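Local coordinates for glyoxalase family protein (Bacillus cereus, PDB 1SS4), which is of unknown function but belongs to the metal-binding glyoxalase (vicinal oxygen chelate) superfamily and may act as a methylmalonyl-CoA epimerase, at the interface of chains A and B. Coordinates in Å, arbitrary orientation; residue numbers count along the deposited sequence, not the author numbering. Chains: chain A/B, Glyoxalase family protein.

Contact 1 and contact 2 follow one another along the same pair of antiparallel strands, 95-103 of chain A and 9-18 of chain B, with the centres of their C-alpha atoms about 9 Å apart. A:Met100 and B:Met12 belong to both. The pairing slips by one residue between them, at B:Asp13. Contact 1 adds the apolar contacts of Met12, Val15 and Val99, whereas contact 2 is more polar and only loosely approaches strand 131-137 of chain A. With the twin contacts made by the two-fold, strands are paired across the subunits in both directions, an arrangement that probably reflects a genuine dimer.

Contact 1: the interface of chains A and B. Residues chain A 12, 15, 98-100; chain B 12, 14-15, 96.
The side-chain carbonyl OD1 of B:Asn14 meets the guanidinium of A:Arg98 at its edge, in plane, while CB of A:Met100 lies over one face, 3.5 Å above the plane. The setting is antiparallel pairing between two glyoxalase-family (VOC) subunits, strand 95-103 of chain A against strand 9-18 of chain B. The ring of B:Tyr96 has A:Arg98 CA and A:Val99 CG1 over the same side, near the CE2 and CE1 rims; CE2 is 3.7 Å from A:Arg98 CA.

A:Arg98 NH1 donates to B:Asn14 OD1 over 2.8 Å, with NH2 adding a weak bond to the same oxygen. The amide is turned 48° from the guanidinium, and NH1 approaches tilted from the carbonyl plane. With CG between the backbone N and the carbonyl carbon (chi1 58°) and a bend at chi2 (105°), the arginine brings its polar end to the asparagine. In the backbone, A:Met100 N bonds to B:Asn14 O at 2.9 Å. The B:Tyr96 hydroxyl OH accepts from A:Val99 N at 3.1 Å, a side chain of strand 95-103 of chain B standing in for a backbone acceptor.

Branch CG1 of A:Val99 packs against B:Val15 CG2 at 3.5 Å, the two side chains lying alongside and pointing the same way. On the side of the two strands 9-18, the selenomethionines A:Met12 and B:Met12 meet by their methyls, CE to CE at 3.8 Å, crossing at about a right angle. B:Met12 CE also reaches A:Val15 CG1.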
# COMPACT_ATOMS: atom_id res chain seq x y z
N MSE A 12 -6.00 -4.41 -8.57
CA MSE A 12 -5.30 -4.39 -7.29
C MSE A 12 -6.47 -4.15 -6.35
O MSE A 12 -7.01 -3.06 -6.29
CB MSE A 12 -4.31 -3.23 -7.22
CG MSE A 12 -3.61 -3.19 -5.89
SE MSE A 12 -2.24 -1.82 -5.90
CE MSE A 12 -3.36 -0.34 -5.35
N VAL A 15 -4.90 -2.23 -0.43
CA VAL A 15 -3.63 -2.21 0.27
C VAL A 15 -4.13 -2.31 1.71
O VAL A 15 -5.15 -1.70 2.04
CB VAL A 15 -2.86 -0.89 0.08
CG1 VAL A 15 -3.76 0.28 0.41
CG2 VAL A 15 -1.64 -0.88 0.99
N ARG A 98 3.94 4.85 1.50
CA ARG A 98 2.71 5.61 1.71
C ARG A 98 1.75 5.44 0.56
O ARG A 98 2.17 5.12 -0.56
CB ARG A 98 3.06 7.10 1.84
CG ARG A 98 3.81 7.65 0.59
CD ARG A 98 2.89 8.50 -0.26
NE ARG A 98 3.44 8.87 -1.56
CZ ARG A 98 3.25 8.17 -2.67
NH1 ARG A 98 2.54 7.05 -2.64
NH2 ARG A 98 3.71 8.62 -3.83
N VAL A 99 0.48 5.65 0.84
CA VAL A 99 -0.52 5.67 -0.21
C VAL A 99 -0.73 7.17 -0.47
O VAL A 99 -0.69 7.98 0.47
CB VAL A 99 -1.85 5.00 0.20
CG1 VAL A 99 -1.61 3.50 0.50
CG2 VAL A 99 -2.45 5.65 1.41
N MSE A 100 -0.89 7.54 -1.74
CA MSE A 100 -1.09 8.93 -2.17
C MSE A 100 -2.54 9.14 -2.63
O MSE A 100 -3.05 8.37 -3.43
CB MSE A 100 -0.13 9.24 -3.33
CG MSE A 100 -0.40 10.52 -4.12
SE MSE A 100 0.03 12.09 -3.11
CE MSE A 100 1.95 12.02 -3.14
N MSE B 12 -7.27 7.34 -5.33
CA MSE B 12 -6.10 6.84 -4.62
C MSE B 12 -5.13 6.63 -5.76
O MSE B 12 -5.21 5.62 -6.49
CB MSE B 12 -6.41 5.52 -3.91
CG MSE B 12 -5.28 4.96 -3.05
SE MSE B 12 -5.90 3.46 -1.93
CE MSE B 12 -5.10 2.00 -2.94
N ASN B 14 -1.70 6.07 -5.97
CA ASN B 14 -0.77 4.96 -5.95
C ASN B 14 -0.31 4.62 -4.54
O ASN B 14 -0.54 5.37 -3.60
CB ASN B 14 0.47 5.29 -6.81
CG ASN B 14 1.34 6.40 -6.22
OD1 ASN B 14 2.06 6.20 -5.24
ND2 ASN B 14 1.27 7.60 -6.82
N VAL B 15 0.37 3.49 -4.42
CA VAL B 15 0.95 3.07 -3.15
C VAL B 15 2.42 3.01 -3.50
O VAL B 15 2.78 2.41 -4.51
CB VAL B 15 0.47 1.65 -2.72
CG1 VAL B 15 1.21 1.22 -1.46
CG2 VAL B 15 -1.03 1.67 -2.43
N TYR B 96 1.82 -0.47 7.25
CA TYR B 96 1.42 -1.00 5.94
C TYR B 96 1.79 -2.48 5.90
O TYR B 96 2.89 -2.85 6.29
CB TYR B 96 2.14 -0.24 4.82
CG TYR B 96 1.58 1.15 4.59
CD1 TYR B 96 0.33 1.30 3.99
CD2 TYR B 96 2.30 2.30 4.95
CE1 TYR B 96 -0.21 2.56 3.75
CE2 TYR B 96 1.78 3.57 4.71
CZ TYR B 96 0.52 3.69 4.11
OH TYR B 96 -0.04 4.91 3.84

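Contact 2: the interface of chains A and B. Residues chain A 100-102, 131; chain B 11-13.
Backbone pairing brings A:Thr102 N to B:Arg11 O at 2.9 Å, with a weaker return bond from B:Arg11 N to A:Thr102 O. Further along, A:Met100 O receives B:Asp13 N in a weak, bent bond. Because A:Phe101 pairs with B:Met12 while A:Met100 pairs with B:Asn14, B:Asp13 is an extra residue, a beta bulge with a helix-like backbone.

Side-chain polar bonds centre on the A:Thr102 hydroxyl. OG1, anti to the carbonyl carbon (chi1 -65°), faces the mouth of the B:Asp13 carboxylate, 2.5 Å from OD1 and 2.7 Å from OD2, each oxygen using its syn lone pair. A single hydroxyl proton would probably be shared or alternate between them. A water links OG1, B:Asp13 OD2 and A:Tyr131 OH only doubtfully: it lies implausibly near OG1, and the tyrosine is poorly ordered.

The charged contact is within chain B: B:Arg11 NE forms a salt bridge with B:Asp13 OD2 at 2.9 Å, probably offsetting the carboxylate's charge. The extended B:Arg11 lies alongside A:Thr102, whose OG1 stands 3.6 Å above the centre of the guanidinium plane.

In the apolar packing, B:Met12 CG lies over the side of the A:Phe101 ring at CE1, 3.8 Å away, the side chains crossing at a slant; A:Met100 CG rests against B:Asp13 CB.

Residues 11-13 of chain B's first strand lie beside residues 100-102 of strand 95-103 of chain A, the bulge presenting the B:Asp13 carboxylate to A:Thr102, and the two-fold repeats this pairing with the chains exchanged.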
# COMPACT_ATOMS: atom_id res chain seq x y z
N MSE A 100 -0.89 7.54 -1.74
CA MSE A 100 -1.09 8.93 -2.17
C MSE A 100 -2.54 9.14 -2.63
O MSE A 100 -3.05 8.37 -3.43
CB MSE A 100 -0.13 9.24 -3.33
CG MSE A 100 -0.40 10.52 -4.12
SE MSE A 100 0.03 12.09 -3.11
CE MSE A 100 1.95 12.02 -3.14
N PHE A 101 -3.19 10.17 -2.10
CA PHE A 101 -4.57 10.48 -2.46
C PHE A 101 -4.65 11.84 -3.17
O PHE A 101 -3.95 12.78 -2.79
CB PHE A 101 -5.45 10.58 -1.20
CG PHE A 101 -5.54 9.30 -0.41
CD1 PHE A 101 -6.31 8.24 -0.87
CD2 PHE A 101 -4.90 9.19 0.82
CE1 PHE A 101 -6.46 7.07 -0.11
CE2 PHE A 101 -5.04 8.03 1.59
CZ PHE A 101 -5.83 6.96 1.12
N THR A 102 -5.48 11.95 -4.21
CA THR A 102 -5.65 13.25 -4.86
C THR A 102 -6.97 13.76 -4.30
O THR A 102 -7.96 13.04 -4.33
CB THR A 102 -5.79 13.15 -6.38
OG1 THR A 102 -4.58 12.65 -6.94
CG2 THR A 102 -6.08 14.55 -6.99
N TYR A 131 0.65 20.26 -9.90
CA TYR A 131 0.28 19.73 -8.58
C TYR A 131 0.73 20.56 -7.40
O TYR A 131 1.62 21.40 -7.50
CB TYR A 131 0.91 18.34 -8.37
CG TYR A 131 0.27 17.21 -9.12
CD1 TYR A 131 -1.03 16.79 -8.82
CD2 TYR A 131 0.99 16.52 -10.10
CE1 TYR A 131 -1.60 15.71 -9.49
CE2 TYR A 131 0.42 15.44 -10.77
CZ TYR A 131 -0.88 15.04 -10.46
OH TYR A 131 -1.45 13.97 -11.12
N ARG B 11 -9.30 10.35 -5.99
CA ARG B 11 -8.81 8.99 -6.21
C ARG B 11 -7.59 8.63 -5.36
O ARG B 11 -6.95 9.51 -4.75
CB ARG B 11 -8.43 8.82 -7.67
CG ARG B 11 -7.28 9.69 -8.08
CD ARG B 11 -6.95 9.51 -9.55
NE ARG B 11 -5.95 10.47 -9.99
CZ ARG B 11 -6.18 11.77 -10.15
NH1 ARG B 11 -7.38 12.28 -9.91
NH2 ARG B 11 -5.19 12.57 -10.55
N MSE B 12 -7.27 7.34 -5.33
CA MSE B 12 -6.10 6.84 -4.62
C MSE B 12 -5.13 6.63 -5.76
O MSE B 12 -5.21 5.62 -6.49
CB MSE B 12 -6.41 5.52 -3.91
CG MSE B 12 -5.28 4.96 -3.05
SE MSE B 12 -5.90 3.46 -1.93
CE MSE B 12 -5.10 2.00 -2.94
N ASP B 13 -4.22 7.59 -5.95
CA ASP B 13 -3.27 7.57 -7.04
C ASP B 13 -2.35 6.37 -7.09
O ASP B 13 -2.20 5.75 -8.13
CB ASP B 13 -2.37 8.80 -7.04
CG ASP B 13 -3.14 10.09 -7.11
OD1 ASP B 13 -3.29 10.75 -6.07
OD2 ASP B 13 -3.59 10.45 -8.23
O HOH W 1 -3.45 13.34 -8.97